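Long-range contacts in LamCAT (Aquimarina, PDB 6JHJ), which probably hydrolyses laminarin, a beta-1,3-glucan, as a family 16 laminarinase from a marine bacterium, captured here as a point mutant: residues W78-V83 with E192-F197; N50-A55 with P220-V225. All coordinates share one frame; numbering follows the deposited sequence.

Interaction 1: residues W78-V83 with E192-F197; sequences WKYGKV and EFHNNF
Trp78 and Phe197 form a single antiparallel bridge, a hydrogen-bonded pair. Trp78 N donates to Phe197 O at 2.9 Å. Phe197 N returns a bond of 2.8 Å to Trp78 O. Trp78 O also takes a CA-H...O contact from Asn196 CA at 3.3 Å. Both bridged side chains are buried. The indole runs back against Trp8 and strand 221-232, while the Phe197 ring meets Trp164 edge to face.

The one side-chain hydrogen bond across the contact joins Tyr80 OH and His194 ND1, 2.6 Å apart. OH lies at the imidazole edge, and ND1 lies near the phenol plane. The planes stand at 76° and the rings meet rim to rim, neither over the other's face. With CG anti to the carbonyl carbon (chi1 -61°), His194 carries its imidazole to where ND1 meets the phenol oxygen. On the other side of the imidazole, NE2 bonds to Ile183 O, so both ring nitrogens are engaged and the ring's rotation is fixed.

The aliphatic chain of Lys79 does the rest, lying against oxygens of the 194-196 loop. CD is 3.3 Å from His194 O, and CB is 3.3 Å from Asn196 OD1. Within its own segment, Lys79 CG sits 3.7 Å above the centre of the Tyr80 ring, which places the lysine chain over that ring. Asn195 O is buried here without a polar partner.

The isolated bridge pins one point of the loop. The Tyr80-His194 bond, backed by Ile183 O, probably fixes the rest of the loop before strand 197-205 against the entry of strand 81-88.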
ATOM      1  N   TRP A  78       0.348  -6.471 -13.117  1.00 19.60           N
ATOM      2  CA  TRP A  78       1.624  -6.930 -13.582  1.00 23.09           C
ATOM      3  C   TRP A  78       2.082  -8.178 -12.824  1.00 21.88           C
ATOM      4  O   TRP A  78       1.821  -8.346 -11.628  1.00 19.86           O
ATOM      5  CB  TRP A  78       2.688  -5.830 -13.353  1.00 22.32           C
ATOM      6  CG  TRP A  78       2.338  -4.521 -13.931  1.00 21.54           C
ATOM      7  CD1 TRP A  78       2.637  -4.032 -15.169  1.00 21.26           C
ATOM      8  CD2 TRP A  78       1.525  -3.525 -13.288  1.00 20.23           C
ATOM      9  NE1 TRP A  78       2.110  -2.748 -15.305  1.00 22.59           N
ATOM     10  CE2 TRP A  78       1.389  -2.440 -14.183  1.00 20.95           C
ATOM     11  CE3 TRP A  78       0.891  -3.457 -12.035  1.00 20.69           C
ATOM     12  CZ2 TRP A  78       0.716  -1.274 -13.836  1.00 20.75           C
ATOM     13  CZ3 TRP A  78       0.246  -2.309 -11.696  1.00 19.67           C
ATOM     14  CH2 TRP A  78       0.110  -1.244 -12.618  1.00 21.00           C
ATOM     15  N   LYS A  79       2.813  -9.038 -13.531  1.00 21.46           N
ATOM     16  CA  LYS A  79       3.506 -10.146 -12.965  1.00 21.45           C
ATOM     17  C   LYS A  79       4.982  -9.851 -13.096  1.00 21.27           C
ATOM     18  O   LYS A  79       5.505  -9.792 -14.224  1.00 20.35           O
ATOM     19  CB  LYS A  79       3.139 -11.489 -13.711  1.00 23.34           C
ATOM     20  CG  LYS A  79       3.866 -12.635 -13.033  1.00 24.40           C
ATOM     21  CD  LYS A  79       3.471 -13.956 -13.667  1.00 28.45           C
ATOM     22  CE  LYS A  79       4.143 -14.159 -14.975  1.00 30.17           C
ATOM     23  NZ  LYS A  79       3.832 -15.594 -15.264  1.00 33.81           N
ATOM     24  N   TYR A  80       5.655  -9.730 -11.961  1.00 21.28           N
ATOM     25  CA  TYR A  80       7.082  -9.348 -11.852  1.00 22.86           C
ATOM     26  C   TYR A  80       7.293  -7.896 -12.243  1.00 21.11           C
ATOM     27  O   TYR A  80       6.507  -7.329 -13.053  1.00 21.81           O
ATOM     28  CB  TYR A  80       7.983 -10.266 -12.680  1.00 23.05           C
ATOM     29  CG  TYR A  80       7.697 -11.723 -12.498  1.00 21.38           C
ATOM     30  CD1 TYR A  80       7.460 -12.254 -11.228  1.00 23.38           C
ATOM     31  CD2 TYR A  80       7.716 -12.620 -13.589  1.00 24.76           C
ATOM     32  CE1 TYR A  80       7.217 -13.602 -11.044  1.00 23.10           C
ATOM     33  CE2 TYR A  80       7.477 -13.958 -13.414  1.00 23.42           C
ATOM     34  CZ  TYR A  80       7.262 -14.448 -12.127  1.00 23.92           C
ATOM     35  OH  TYR A  80       7.000 -15.775 -11.928  1.00 24.65           O
ATOM     36  N   GLY A  81       8.373  -7.308 -11.725  1.00 21.14           N
ATOM     37  CA  GLY A  81       8.747  -5.957 -12.138  1.00 22.25           C
ATOM     38  C   GLY A  81       9.374  -5.177 -10.998  1.00 21.11           C
ATOM     39  O   GLY A  81       9.611  -5.707  -9.875  1.00 21.80           O
ATOM     40  N   LYS A  82       9.608  -3.918 -11.274  1.00 19.67           N
ATOM     41  CA  LYS A  82      10.094  -2.972 -10.334  1.00 18.98           C
ATOM     42  C   LYS A  82       8.947  -1.981 -10.114  1.00 20.45           C
ATOM     43  O   LYS A  82       8.503  -1.331 -11.046  1.00 20.03           O
ATOM     44  CB  LYS A  82      11.364  -2.258 -10.826  1.00 22.05           C
ATOM     45  CG  LYS A  82      11.856  -1.155  -9.940  1.00 24.75           C
ATOM     46  CD  LYS A  82      13.233  -0.653 -10.330  1.00 26.18           C
ATOM     47  CE  LYS A  82      13.414   0.746  -9.769  1.00 37.16           C
ATOM     48  NZ  LYS A  82      14.866   1.076  -9.967  1.00 41.29           N
ATOM     49  N   VAL A  83       8.475  -1.848  -8.873  1.00 19.35           N
ATOM     50  CA  VAL A  83       7.282  -1.081  -8.571  1.00 18.94           C
ATOM     51  C   VAL A  83       7.646  -0.060  -7.495  1.00 18.43           C
ATOM     52  O   VAL A  83       8.224  -0.437  -6.484  1.00 18.33           O
ATOM     53  CB  VAL A  83       6.143  -1.972  -8.069  1.00 20.47           C
ATOM     54  CG1 VAL A  83       4.907  -1.172  -7.770  1.00 21.64           C
ATOM     55  CG2 VAL A  83       5.823  -3.060  -9.108  1.00 21.21           C
ATOM     56  N   GLU A 192       1.510 -18.034  -5.220  1.00 22.54           N
ATOM     57  CA  GLU A 192       0.600 -17.028  -5.757  1.00 23.04           C
ATOM     58  C   GLU A 192       1.335 -15.729  -6.058  1.00 22.22           C
ATOM     59  O   GLU A 192       0.737 -14.871  -6.683  1.00 22.42           O
ATOM     60  CB  GLU A 192      -0.600 -16.818  -4.835  1.00 23.51           C
ATOM     61  CG  GLU A 192      -1.410 -18.121  -4.654  1.00 24.49           C
ATOM     62  CD  GLU A 192      -1.683 -18.857  -5.926  1.00 30.37           C
ATOM     63  OE1 GLU A 192      -2.562 -18.421  -6.645  1.00 28.62           O
ATOM     64  OE2 GLU A 192      -1.040 -19.902  -6.170  1.00 31.87           O
ATOM     65  N   PHE A 193       2.630 -15.624  -5.754  1.00 22.30           N
ATOM     66  CA  PHE A 193       3.422 -14.424  -6.157  1.00 19.77           C
ATOM     67  C   PHE A 193       3.933 -14.567  -7.564  1.00 23.80           C
ATOM     68  O   PHE A 193       4.735 -13.763  -8.025  1.00 21.72           O
ATOM     69  CB  PHE A 193       4.552 -14.146  -5.135  1.00 21.02           C
ATOM     70  CG  PHE A 193       4.012 -13.737  -3.784  1.00 18.71           C
ATOM     71  CD1 PHE A 193       3.492 -12.477  -3.604  1.00 17.82           C
ATOM     72  CD2 PHE A 193       3.960 -14.624  -2.758  1.00 18.74           C
ATOM     73  CE1 PHE A 193       2.948 -12.105  -2.390  1.00 18.78           C
ATOM     74  CE2 PHE A 193       3.423 -14.257  -1.531  1.00 19.48           C
ATOM     75  CZ  PHE A 193       2.891 -12.998  -1.356  1.00 18.87           C
ATOM     76  N   HIS A 194       3.497 -15.619  -8.258  1.00 21.42           N
ATOM     77  CA  HIS A 194       3.790 -15.826  -9.676  1.00 20.78           C
ATOM     78  C   HIS A 194       2.557 -15.573 -10.541  1.00 23.19           C
ATOM     79  O   HIS A 194       2.383 -16.209 -11.557  1.00 23.06           O
ATOM     80  CB  HIS A 194       4.315 -17.248  -9.903  1.00 20.68           C
ATOM     81  CG  HIS A 194       5.558 -17.475  -9.168  1.00 21.20           C
ATOM     82  ND1 HIS A 194       6.772 -17.009  -9.602  1.00 21.66           N
ATOM     83  CD2 HIS A 194       5.764 -18.005  -7.949  1.00 21.37           C
ATOM     84  CE1 HIS A 194       7.679 -17.290  -8.688  1.00 22.45           C
ATOM     85  NE2 HIS A 194       7.086 -17.870  -7.676  1.00 21.10           N
ATOM     86  N   ASN A 195       1.732 -14.616 -10.132  1.00 21.23           N
ATOM     87  CA  ASN A 195       0.488 -14.200 -10.837  1.00 20.22           C
ATOM     88  C   ASN A 195       0.506 -12.676 -10.985  1.00 19.59           C
ATOM     89  O   ASN A 195       1.448 -12.010 -10.464  1.00 22.29           O
ATOM     90  CB  ASN A 195      -0.721 -14.556  -9.978  1.00 22.18           C
ATOM     91  CG  ASN A 195      -0.954 -16.030  -9.864  1.00 28.03           C
ATOM     92  OD1 ASN A 195      -0.564 -16.793 -10.746  1.00 30.14           O
ATOM     93  ND2 ASN A 195      -1.586 -16.448  -8.777  1.00 29.18           N
ATOM     94  N   ASN A 196      -0.453 -12.072 -11.705  1.00 19.82           N
ATOM     95  CA  ASN A 196      -0.512 -10.627 -11.816  1.00 20.28           C
ATOM     96  C   ASN A 196      -1.054 -10.006 -10.521  1.00 20.91           C
ATOM     97  O   ASN A 196      -1.932 -10.558  -9.888  1.00 20.38           O
ATOM     98  CB  ASN A 196      -1.444 -10.172 -12.969  1.00 23.26           C
ATOM     99  CG  ASN A 196      -1.132 -10.856 -14.273  1.00 34.91           C
ATOM    100  OD1 ASN A 196      -0.032 -11.063 -14.605  1.00 29.08           O
ATOM    101  ND2 ASN A 196      -2.166 -11.415 -14.899  1.00 53.97           N
ATOM    102  N   PHE A 197      -0.506  -8.867 -10.146  1.00 19.46           N
ATOM    103  CA  PHE A 197      -0.947  -8.094  -9.000  1.00 19.96           C
ATOM    104  C   PHE A 197      -1.222  -6.666  -9.455  1.00 20.33           C
ATOM    105  O   PHE A 197      -0.531  -6.147 -10.369  1.00 20.75           O
ATOM    106  CB  PHE A 197       0.186  -8.003  -7.953  1.00 19.64           C
ATOM    107  CG  PHE A 197       0.334  -9.230  -7.100  1.00 18.12           C
ATOM    108  CD1 PHE A 197       0.658 -10.438  -7.660  1.00 21.11           C
ATOM    109  CD2 PHE A 197       0.228  -9.153  -5.759  1.00 20.38           C
ATOM    110  CE1 PHE A 197       0.740 -11.589  -6.839  1.00 20.01           C
ATOM    111  CE2 PHE A 197       0.352 -10.242  -4.924  1.00 20.34           C
ATOM    112  CZ  PHE A 197       0.633 -11.466  -5.471  1.00 21.30           C
TER

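Interaction 2: residues N50-A55 with P220-V225; sequences NLVITA and PARMLV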
ATOM      1  N   ASN A  50       1.383  16.348  -7.460  1.00 22.13           N
ATOM      2  CA  ASN A  50       1.371  15.331  -6.448  1.00 22.06           C
ATOM      3  C   ASN A  50      -0.056  14.917  -6.119  1.00 23.22           C
ATOM      4  O   ASN A  50      -0.909  15.734  -5.943  1.00 22.99           O
ATOM      5  CB  ASN A  50       1.926  15.857  -5.103  1.00 25.31           C
ATOM      6  CG  ASN A  50       3.423  15.976  -5.082  1.00 28.11           C
ATOM      7  OD1 ASN A  50       4.079  15.275  -4.361  1.00 28.21           O
ATOM      8  ND2 ASN A  50       3.958  16.883  -5.835  1.00 31.06           N
ATOM      9  N   LEU A  51      -0.287  13.625  -5.957  1.00 22.00           N
ATOM     10  CA  LEU A  51      -1.507  13.113  -5.377  1.00 19.17           C
ATOM     11  C   LEU A  51      -1.503  13.520  -3.940  1.00 17.17           C
ATOM     12  O   LEU A  51      -0.464  13.392  -3.246  1.00 19.57           O
ATOM     13  CB  LEU A  51      -1.474  11.621  -5.446  1.00 18.77           C
ATOM     14  CG  LEU A  51      -2.603  10.900  -4.716  1.00 18.81           C
ATOM     15  CD1 LEU A  51      -3.979  11.106  -5.342  1.00 20.79           C
ATOM     16  CD2 LEU A  51      -2.228   9.417  -4.688  1.00 22.22           C
ATOM     17  N   VAL A  52      -2.618  13.933  -3.418  1.00 19.54           N
ATOM     18  CA  VAL A  52      -2.751  14.291  -2.012  1.00 17.86           C
ATOM     19  C   VAL A  52      -3.909  13.429  -1.468  1.00 18.21           C
ATOM     20  O   VAL A  52      -5.044  13.573  -1.915  1.00 20.66           O
ATOM     21  CB  VAL A  52      -3.071  15.738  -1.772  1.00 21.03           C
ATOM     22  CG1 VAL A  52      -3.239  16.008  -0.294  1.00 21.26           C
ATOM     23  CG2 VAL A  52      -2.016  16.621  -2.361  1.00 20.28           C
ATOM     24  N   ILE A  53      -3.613  12.495  -0.549  1.00 18.87           N
ATOM     25  CA  ILE A  53      -4.655  11.755   0.157  1.00 19.31           C
ATOM     26  C   ILE A  53      -4.760  12.437   1.530  1.00 18.77           C
ATOM     27  O   ILE A  53      -3.771  12.444   2.274  1.00 21.38           O
ATOM     28  CB  ILE A  53      -4.343  10.266   0.312  1.00 21.39           C
ATOM     29  CG1 ILE A  53      -4.402   9.576  -1.053  1.00 20.81           C
ATOM     30  CG2 ILE A  53      -5.302   9.666   1.355  1.00 20.77           C
ATOM     31  CD1 ILE A  53      -3.977   8.104  -1.059  1.00 23.19           C
ATOM     32  N   THR A  54      -5.942  12.959   1.843  1.00 19.48           N
ATOM     33  CA  THR A  54      -6.161  13.677   3.103  1.00 19.02           C
ATOM     34  C   THR A  54      -7.077  12.867   4.013  1.00 19.94           C
ATOM     35  O   THR A  54      -8.199  12.509   3.615  1.00 18.92           O
ATOM     36  CB  THR A  54      -6.784  15.045   2.829  1.00 19.50           C
ATOM     37  OG1 THR A  54      -5.953  15.785   1.920  1.00 20.32           O
ATOM     38  CG2 THR A  54      -6.938  15.854   4.122  1.00 20.09           C
ATOM     39  N   ALA A  55      -6.597  12.512   5.205  1.00 17.98           N
ATOM     40  CA  ALA A  55      -7.442  11.852   6.183  1.00 19.78           C
ATOM     41  C   ALA A  55      -8.124  12.994   6.998  1.00 21.50           C
ATOM     42  O   ALA A  55      -7.433  13.958   7.362  1.00 20.69           O
ATOM     43  CB  ALA A  55      -6.651  10.901   7.078  1.00 21.15           C
ATOM     44  N   PRO A 220      -6.711  17.761   9.852  1.00 23.63           N
ATOM     45  CA  PRO A 220      -6.535  16.825   8.729  1.00 23.55           C
ATOM     46  C   PRO A 220      -5.112  16.501   8.496  1.00 23.73           C
ATOM     47  O   PRO A 220      -4.247  17.325   8.803  1.00 24.28           O
ATOM     48  CB  PRO A 220      -7.071  17.657   7.537  1.00 23.93           C
ATOM     49  CG  PRO A 220      -6.742  19.089   7.867  1.00 24.04           C
ATOM     50  CD  PRO A 220      -7.067  19.103   9.357  1.00 24.00           C
ATOM     51  N   ALA A 221      -4.832  15.333   7.870  1.00 20.71           N
ATOM     52  CA  ALA A 221      -3.457  14.865   7.689  1.00 21.34           C
ATOM     53  C   ALA A 221      -3.293  14.504   6.271  1.00 21.74           C
ATOM     54  O   ALA A 221      -4.240  13.965   5.699  1.00 22.55           O
ATOM     55  CB  ALA A 221      -3.187  13.643   8.546  1.00 21.93           C
ATOM     56  N   ARG A 222      -2.136  14.774   5.701  1.00 20.53           N
ATOM     57  CA  ARG A 222      -1.918  14.533   4.293  1.00 23.24           C
ATOM     58  C   ARG A 222      -0.811  13.577   3.991  1.00 21.84           C
ATOM     59  O   ARG A 222       0.281  13.708   4.569  1.00 21.92           O
ATOM     60  CB  ARG A 222      -1.544  15.851   3.582  1.00 23.58           C
ATOM     61  CG  ARG A 222      -2.717  16.795   3.439  1.00 26.47           C
ATOM     62  CD  ARG A 222      -2.285  18.258   3.506  1.00 28.90           C
ATOM     63  NE  ARG A 222      -1.348  18.610   2.466  1.00 27.74           N
ATOM     64  CZ  ARG A 222      -1.692  19.249   1.351  1.00 29.11           C
ATOM     65  NH1 ARG A 222      -2.985  19.484   1.078  1.00 30.14           N
ATOM     66  NH2 ARG A 222      -0.760  19.592   0.491  1.00 26.61           N
ATOM     67  N   MET A 223      -1.059  12.694   3.019  1.00 20.23           N
ATOM     68  CA  MET A 223      -0.046  11.826   2.430  1.00 22.35           C
ATOM     69  C   MET A 223       0.135  12.299   1.013  1.00 21.75           C
ATOM     70  O   MET A 223      -0.848  12.353   0.267  1.00 20.69           O
ATOM     71  CB  MET A 223      -0.550  10.379   2.436  1.00 22.77           C
ATOM     72  CG  MET A 223       0.314   9.333   1.712  1.00 26.39           C
ATOM     73  SD  MET A 223      -0.620   7.756   1.847  1.00 30.07           S
ATOM     74  CE  MET A 223       0.507   6.683   1.028  1.00 34.28           C
ATOM     75  N   LEU A 224       1.357  12.622   0.603  1.00 19.16           N
ATOM     76  CA  LEU A 224       1.574  13.131  -0.762  1.00 20.56           C
ATOM     77  C   LEU A 224       2.351  12.059  -1.527  1.00 20.12           C
ATOM     78  O   LEU A 224       3.273  11.448  -0.940  1.00 19.80           O
ATOM     79  CB  LEU A 224       2.402  14.417  -0.742  1.00 22.73           C
ATOM     80  CG  LEU A 224       1.540  15.687  -0.844  1.00 26.09           C
ATOM     81  CD1 LEU A 224       0.736  15.882   0.400  1.00 26.89           C
ATOM     82  CD2 LEU A 224       2.346  16.937  -1.199  1.00 30.50           C
ATOM     83  N   VAL A 225       1.957  11.803  -2.758  1.00 18.62           N
ATOM     84  CA  VAL A 225       2.600  10.816  -3.627  1.00 17.34           C
ATOM     85  C   VAL A 225       3.001  11.515  -4.933  1.00 18.85           C
ATOM     86  O   VAL A 225       2.132  11.979  -5.662  1.00 20.40           O
ATOM     87  CB  VAL A 225       1.666   9.642  -3.905  1.00 18.59           C
ATOM     88  CG1 VAL A 225       2.372   8.592  -4.739  1.00 19.92           C
ATOM     89  CG2 VAL A 225       1.181   9.027  -2.609  1.00 20.44           C
TER
HETATM   90  O   HOH W   1      -5.461  18.408   2.283  1.00 24.95           O
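Leu51 and Val225 open a ladder of five antiparallel pairs that ends at Ala55 and Ala221. Six backbone hydrogen bonds hold it, two each for Leu51 with Val225, Ile53 with Met223, and Ala55 with Ala221.

Leu51, Ile53, Ala55, Ala221, Met223 and Val225 share the buried apolar face. Leu51 CD2 lies 4.0 Å from Val225 CB. Strands 63-71 and 197-205 supply further neighbours.

On the other face, Leu224 CD1 rests 4.0 Å from Val52 CG2, and the Leu224 side chain crosses that of Asn50 at about a right angle. An alanine in place of this leucine is likely to open a gap beside Val52 and lose the CD2 contact with Asn50. Asn50 OD1 bonds to Tyr157 OH.

Arg222 bends at chi2 (148°) and chi3 (60°), laying one guanidinium face over Val52 CG1, 3.7 Å from NH1. A water at the guanidinium edge accepts from Arg222 NH1 (3.0 Å) and bonds to Thr54 OG1 (2.7 Å). NH2 makes a salt bridge to Glu47.

The Asn50 side chain lies about 5 Å from the calcium ion bound by Glu11, Gly49 and Asp226. Such pairing, one apolar face inward, belongs to the beta-jelly-roll sandwich of family 16.

In the fold
After several shorter strands the chain reaches strand 50-60, which later pairs with strand 221-232 as well as with its neighbours 44-47 and 63-71. Interaction 2 therefore closes a long loop of 164 residues. Interaction 1 closes a shorter one of 108 residues, from the start of strand 81-88 to that of strand 197-205, and lies wholly within the larger loop. The loops nest and do not cross. The centres of interactions 1 and 2 are about 27 Å apart. They lie on opposite sides of the chain's centre and do not touch. Strand 221-232 relates them: it pairs with both 50-60 and 81-88. Interaction 1 adds a tie from 81-88 to 197-205.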